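Local coordinates for protein HTH-type transcriptional regulator cbl (Escherichia coli K12, PDB 2FYI) that may act as an accessory LysR-family transcriptional regulator of the cys regulon, the piece here being its cofactor-binding domain, at residues I68-L73 / N189-G194; V80-F85 / K222-E227. All coordinates share one frame; numbering follows the deposited sequence.

Interaction 1: residues I68-L73 / N189-G194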
loop_
_atom_site.group_PDB
_atom_site.type_symbol
_atom_site.label_atom_id
_atom_site.label_comp_id
_atom_site.label_asym_id
_atom_site.label_seq_id
_atom_site.Cartn_x
_atom_site.Cartn_y
_atom_site.Cartn_z
ATOM N N ILE A 68 -2.332 13.893 6.672
ATOM C CA ILE A 68 -2.352 13.030 7.859
ATOM C C ILE A 68 -1.346 11.908 7.745
ATOM O O ILE A 68 -1.443 11.050 6.847
ATOM C CB ILE A 68 -3.734 12.413 8.090
ATOM C CG1 ILE A 68 -4.765 13.519 8.357
ATOM C CG2 ILE A 68 -3.681 11.441 9.235
ATOM C CD1 ILE A 68 -6.160 13.219 7.807
ATOM N N ALA A 69 -0.372 11.919 8.653
ATOM C CA ALA A 69 0.706 10.925 8.642
ATOM C C ALA A 69 1.404 10.890 9.991
ATOM O O ALA A 69 1.186 11.766 10.841
ATOM C CB ALA A 69 1.690 11.236 7.557
ATOM N N SER A 70 2.238 9.871 10.199
ATOM C CA SER A 70 3.012 9.786 11.453
ATOM C C SER A 70 4.385 10.426 11.321
ATOM O O SER A 70 5.033 10.678 12.308
ATOM C CB SER A 70 3.188 8.333 11.915
ATOM O OG SER A 70 1.983 7.736 12.358
ATOM N N GLU A 71 4.834 10.678 10.100
ATOM C CA GLU A 71 6.185 11.160 9.893
ATOM C C GLU A 71 6.195 12.511 9.189
ATOM O O GLU A 71 5.238 12.893 8.517
ATOM C CB GLU A 71 6.993 10.142 9.084
ATOM C CG GLU A 71 6.980 8.719 9.663
ATOM C CD GLU A 71 7.858 8.562 10.940
ATOM O OE1 GLU A 71 8.764 9.413 11.184
ATOM O OE2 GLU A 71 7.648 7.568 11.689
ATOM N N ARG A 72 7.277 13.254 9.386
ATOM C CA ARG A 72 7.572 14.435 8.572
ATOM C C ARG A 72 6.558 15.555 8.516
ATOM O O ARG A 72 6.572 16.252 7.527
ATOM C CB ARG A 72 7.748 14.041 7.087
ATOM C CG ARG A 72 8.808 13.029 6.794
ATOM C CD ARG A 72 9.717 13.582 5.741
ATOM N NE ARG A 72 10.548 12.562 5.102
ATOM C CZ ARG A 72 11.100 12.713 3.890
ATOM N NH1 ARG A 72 10.911 13.841 3.192
ATOM N NH2 ARG A 72 11.836 11.733 3.365
ATOM N N LEU A 73 5.656 15.747 9.469
ATOM C CA LEU A 73 4.704 16.845 9.287
ATOM C C LEU A 73 4.975 17.812 10.372
ATOM O O LEU A 73 4.794 19.013 10.208
ATOM C CB LEU A 73 3.224 16.407 9.337
ATOM C CG LEU A 73 2.638 15.556 8.197
ATOM C CD1 LEU A 73 1.155 15.294 8.365
ATOM C CD2 LEU A 73 2.924 16.180 6.863
ATOM N N ASN A 189 4.357 6.315 18.862
ATOM C CA ASN A 189 4.365 7.210 17.702
ATOM C C ASN A 189 3.188 8.156 17.789
ATOM O O ASN A 189 2.273 7.953 18.581
ATOM C CB ASN A 189 4.232 6.387 16.431
ATOM C CG ASN A 189 5.256 5.286 16.359
ATOM O OD1 ASN A 189 6.408 5.516 15.973
ATOM N ND2 ASN A 189 4.860 4.086 16.757
ATOM N N THR A 190 3.188 9.182 16.958
ATOM C CA THR A 190 2.064 10.100 16.941
ATOM C C THR A 190 1.565 10.299 15.537
ATOM O O THR A 190 2.354 10.328 14.584
ATOM C CB THR A 190 2.461 11.460 17.420
ATOM O OG1 THR A 190 3.004 11.347 18.729
ATOM C CG2 THR A 190 1.249 12.333 17.454
ATOM N N VAL A 191 0.256 10.438 15.389
ATOM C CA VAL A 191 -0.282 10.719 14.077
ATOM C C VAL A 191 -0.636 12.181 14.060
ATOM O O VAL A 191 -1.354 12.641 14.937
ATOM C CB VAL A 191 -1.538 9.946 13.782
ATOM C CG1 VAL A 191 -1.983 10.313 12.412
ATOM C CG2 VAL A 191 -1.266 8.500 13.859
ATOM N N TRP A 192 -0.132 12.895 13.054
ATOM C CA TRP A 192 -0.322 14.326 12.945
ATOM C C TRP A 192 -1.338 14.701 11.907
ATOM O O TRP A 192 -1.503 14.031 10.865
ATOM C CB TRP A 192 0.982 15.005 12.593
ATOM C CG TRP A 192 2.059 14.717 13.570
ATOM C CD1 TRP A 192 2.967 13.702 13.512
ATOM C CD2 TRP A 192 2.355 15.455 14.760
ATOM N NE1 TRP A 192 3.805 13.756 14.605
ATOM C CE2 TRP A 192 3.457 14.822 15.382
ATOM C CE3 TRP A 192 1.798 16.586 15.355
ATOM C CZ2 TRP A 192 4.014 15.270 16.552
ATOM C CZ3 TRP A 192 2.363 17.046 16.544
ATOM C CH2 TRP A 192 3.462 16.377 17.127
ATOM N N LEU A 193 -2.014 15.799 12.205
ATOM C CA LEU A 193 -2.887 16.453 11.291
ATOM C C LEU A 193 -2.151 17.737 10.945
ATOM O O LEU A 193 -1.839 18.533 11.844
ATOM C CB LEU A 193 -4.144 16.800 12.033
ATOM C CG LEU A 193 -4.889 15.599 12.591
ATOM C CD1 LEU A 193 -5.525 15.962 13.921
ATOM C CD2 LEU A 193 -5.925 15.111 11.562
ATOM N N GLY A 194 -1.847 17.926 9.661
ATOM C CA GLY A 194 -1.129 19.113 9.224
ATOM C C GLY A 194 -1.920 20.012 8.283
ATOM O O GLY A 194 -2.773 19.547 7.529
HETATM O O HOH W 1 7.327 7.783 14.544
#

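Interaction 2: residues V80-F85 / K222-E227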
loop_
_atom_site.group_PDB
_atom_site.type_symbol
_atom_site.label_atom_id
_atom_site.label_comp_id
_atom_site.label_asym_id
_atom_site.label_seq_id
_atom_site.Cartn_x
_atom_site.Cartn_y
_atom_site.Cartn_z
ATOM N N VAL A 80 2.083 23.266 9.748
ATOM C CA VAL A 80 1.734 23.348 11.159
ATOM C C VAL A 80 0.992 22.046 11.478
ATOM O O VAL A 80 0.019 21.717 10.786
ATOM C CB VAL A 80 0.749 24.508 11.395
ATOM C CG1 VAL A 80 0.320 24.557 12.843
ATOM C CG2 VAL A 80 1.354 25.832 10.971
ATOM N N ALA A 81 1.415 21.315 12.506
ATOM C CA ALA A 81 0.836 20.010 12.739
ATOM C C ALA A 81 0.268 19.879 14.134
ATOM O O ALA A 81 0.841 20.380 15.099
ATOM C CB ALA A 81 1.859 18.945 12.485
ATOM N N PHE A 82 -0.866 19.192 14.236
ATOM C CA PHE A 82 -1.486 18.935 15.527
ATOM C C PHE A 82 -1.554 17.441 15.722
ATOM O O PHE A 82 -1.790 16.692 14.764
ATOM C CB PHE A 82 -2.896 19.491 15.554
ATOM C CG PHE A 82 -2.998 20.921 15.136
ATOM C CD1 PHE A 82 -3.073 21.267 13.797
ATOM C CD2 PHE A 82 -3.065 21.937 16.080
ATOM C CE1 PHE A 82 -3.197 22.624 13.400
ATOM C CE2 PHE A 82 -3.186 23.291 15.688
ATOM C CZ PHE A 82 -3.248 23.624 14.349
ATOM N N PRO A 83 -1.355 17.008 16.972
ATOM C CA PRO A 83 -1.409 15.592 17.371
ATOM C C PRO A 83 -2.833 15.043 17.319
ATOM O O PRO A 83 -3.749 15.633 17.875
ATOM C CB PRO A 83 -0.850 15.609 18.800
ATOM C CG PRO A 83 -0.967 17.014 19.260
ATOM C CD PRO A 83 -1.046 17.923 18.084
ATOM N N TRP A 84 -3.024 13.937 16.633
ATOM C CA TRP A 84 -4.327 13.327 16.616
ATOM C C TRP A 84 -4.458 12.255 17.713
ATOM O O TRP A 84 -5.312 12.377 18.590
ATOM C CB TRP A 84 -4.664 12.816 15.235
ATOM C CG TRP A 84 -5.993 12.217 15.146
ATOM C CD1 TRP A 84 -7.003 12.290 16.069
ATOM C CD2 TRP A 84 -6.500 11.467 14.048
ATOM N NE1 TRP A 84 -8.106 11.627 15.611
ATOM C CE2 TRP A 84 -7.823 11.105 14.371
ATOM C CE3 TRP A 84 -5.962 11.061 12.821
ATOM C CZ2 TRP A 84 -8.611 10.343 13.514
ATOM C CZ3 TRP A 84 -6.748 10.313 11.972
ATOM C CH2 TRP A 84 -8.057 9.953 12.327
ATOM N N PHE A 85 -3.608 11.237 17.693
ATOM C CA PHE A 85 -3.548 10.280 18.794
ATOM C C PHE A 85 -2.190 9.584 18.791
ATOM O O PHE A 85 -1.415 9.731 17.840
ATOM C CB PHE A 85 -4.675 9.256 18.703
ATOM C CG PHE A 85 -4.656 8.480 17.441
ATOM C CD1 PHE A 85 -3.850 7.355 17.320
ATOM C CD2 PHE A 85 -5.397 8.911 16.331
ATOM C CE1 PHE A 85 -3.799 6.639 16.129
ATOM C CE2 PHE A 85 -5.352 8.200 15.115
ATOM C CZ PHE A 85 -4.544 7.056 15.013
ATOM N N LYS A 222 -7.089 27.769 14.272
ATOM C CA LYS A 222 -6.929 28.951 13.431
ATOM C C LYS A 222 -5.827 29.863 13.933
ATOM O O LYS A 222 -4.978 30.309 13.170
ATOM C CB LYS A 222 -8.221 29.750 13.388
ATOM C CG LYS A 222 -9.296 29.184 12.508
ATOM C CD LYS A 222 -10.554 30.026 12.657
ATOM C CE LYS A 222 -11.638 29.574 11.701
ATOM N NZ LYS A 222 -12.791 30.494 11.747
ATOM N N ARG A 223 -5.851 30.145 15.229
ATOM C CA ARG A 223 -4.942 31.103 15.837
ATOM C C ARG A 223 -3.512 30.713 15.590
ATOM O O ARG A 223 -2.655 31.543 15.337
ATOM C CB ARG A 223 -5.183 31.122 17.332
ATOM C CG ARG A 223 -4.750 32.386 18.035
ATOM C CD ARG A 223 -5.119 32.275 19.531
ATOM N NE ARG A 223 -6.532 31.912 19.722
ATOM C CZ ARG A 223 -7.544 32.784 19.835
ATOM N NH1 ARG A 223 -7.327 34.100 19.796
ATOM N NH2 ARG A 223 -8.789 32.336 20.000
ATOM N N GLN A 224 -3.278 29.419 15.655
ATOM C CA GLN A 224 -1.946 28.855 15.615
ATOM C C GLN A 224 -1.427 28.595 14.206
ATOM O O GLN A 224 -0.233 28.643 13.967
ATOM C CB GLN A 224 -1.970 27.574 16.406
ATOM C CG GLN A 224 -0.669 27.213 17.000
ATOM C CD GLN A 224 -0.686 25.772 17.394
ATOM O OE1 GLN A 224 -1.374 25.391 18.345
ATOM N NE2 GLN A 224 0.029 24.936 16.637
ATOM N N VAL A 225 -2.331 28.313 13.282
ATOM C CA VAL A 225 -2.007 28.274 11.863
ATOM C C VAL A 225 -1.665 29.667 11.344
ATOM O O VAL A 225 -0.931 29.825 10.375
ATOM C CB VAL A 225 -3.213 27.791 11.054
ATOM C CG1 VAL A 225 -2.947 27.918 9.576
ATOM C CG2 VAL A 225 -3.558 26.383 11.420
ATOM N N MET A 226 -2.205 30.686 11.988
ATOM C CA MET A 226 -2.187 31.990 11.385
ATOM C C MET A 226 -1.105 32.874 11.965
ATOM O O MET A 226 -0.588 33.756 11.277
ATOM C CB MET A 226 -3.545 32.649 11.558
ATOM C CG MET A 226 -3.960 33.445 10.367
ATOM S SD MET A 226 -4.283 32.377 8.962
ATOM C CE MET A 226 -5.766 31.550 9.523
ATOM N N GLU A 227 -0.757 32.615 13.225
ATOM C CA GLU A 227 0.066 33.514 14.056
ATOM C C GLU A 227 1.352 34.054 13.414
ATOM O O GLU A 227 1.843 35.120 13.808
ATOM C CB GLU A 227 0.426 32.822 15.372
ATOM C CG GLU A 227 1.021 31.420 15.160
ATOM C CD GLU A 227 1.890 30.971 16.318
ATOM O OE1 GLU A 227 2.367 31.847 17.072
ATOM O OE2 GLU A 227 2.098 29.749 16.475
#

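Interaction 1: residues I68-L73 / N189-G194
Ile68, near the end of its strand, faces Leu193 in an antiparallel non-hydrogen-bonded pair. With CG2 anti to the backbone N (CG1 at chi1 -63°), its CG1 lies beside Leu193, the two side chains pointing the same way, and CG2 crosses Val191 CG1 obliquely at 3.8 Å. Its CA also gives a CA-H...O contact to Trp192 O. Ala69 follows as the hydrogen-bonded pair with Trp192, and the two residues exchange a pair of backbone hydrogen bonds. Ala69 N reaches Trp192 O at 3.3 Å, in the carbonyl plane, whereas Trp192 N meets Ala69 O at 2.8 Å, nearly straight but above the plane of the carbonyl. At Ser70 the strand pairing gives way to a turn: its CA approaches Thr190 O, its OG is held mainly by a hydrogen bond with Trp87 NE1 of strand 79-94, its contact with Thr190 O being long and weak, and its O lies at the edge of the Trp192 indole, in plane. Glu71 OE2 is joined by a water to Asn189 OD1, 2.9 and 2.8 Å from that water. The chain then doubles back, and Leu73 lays CB against Trp192 CB at 4.2 Å and CD1 near Gly194 N. Strand 66-69 thus sits in the sheet between strands 14-20 and 189-196; strand 79-94 flanks 189-196, helix 22-27 packs on Ile68 and Val191, and helix 52-61 on Ala69.

Interaction 2: residues V80-F85 / K222-E227
Strand 80-85 and the 222-226 part of helix 218-226 run roughly antiparallel, with their short axes 147° apart and no nearer than 9.2 Å. Only the start of the strand meets the helix, the closest alpha carbons being Val80 CA and Val225 CA at 6.2 Å, and the interface is small, 210 Å² in all. Two side chains from each segment build it. Val80 points at the helix with CG1 anti to its backbone N, which sets that methyl 3.8 Å from Gln224 NE2, while CG2 faces the backbone at Val225. Gln224 has CG anti to its backbone N (chi1 -153°) and an extended chain beyond, so its amide arrives tip to tip with the Phe82 ring. NE2 comes 3.7 Å from Phe82 CE2, the amide and ring planes standing 39° apart; this oblique meeting is van der Waals packing rather than a stack. Beside it, Val225 CG2 lies at the ring edge, near its plane, 4.0 Å from Phe82 CZ, the two side chains crossing at about a right angle. Phe82 is therefore met at its far end by a polar amide and an aliphatic branch, while Leu209 of helix 203-212 also packs on it. Val225 in turn rests on Trp206 of that helix, whose indole takes a cation-pi contact from Lys222. The arrangement is that of the last helix of this cofactor-binding fragment packed against a central beta-sheet, as in the alpha/beta, periplasmic-binding-protein-like fold of LysR cofactor-binding domains.

The two contacts share one sheet, since strands 189-196 and 79-94 are neighbours in it, and their centres lie 12 Å apart. They meet directly: Leu193 O and Phe82 N, at 2.7 Å, and Val191 O and Trp84 N probably hydrogen bond, while the Trp192 indole packs on the Phe82 backbone and Leu193 on Trp84. Interaction 1 lies near the centre of the chain and is mainly strand pairing, held by backbone hydrogen bonds with apolar packing around them. Interaction 2, about 18 Å from the chain centre to its own centre, is side-chain packing of a helix on the sheet, buried too but smaller, 210 against 410 Å².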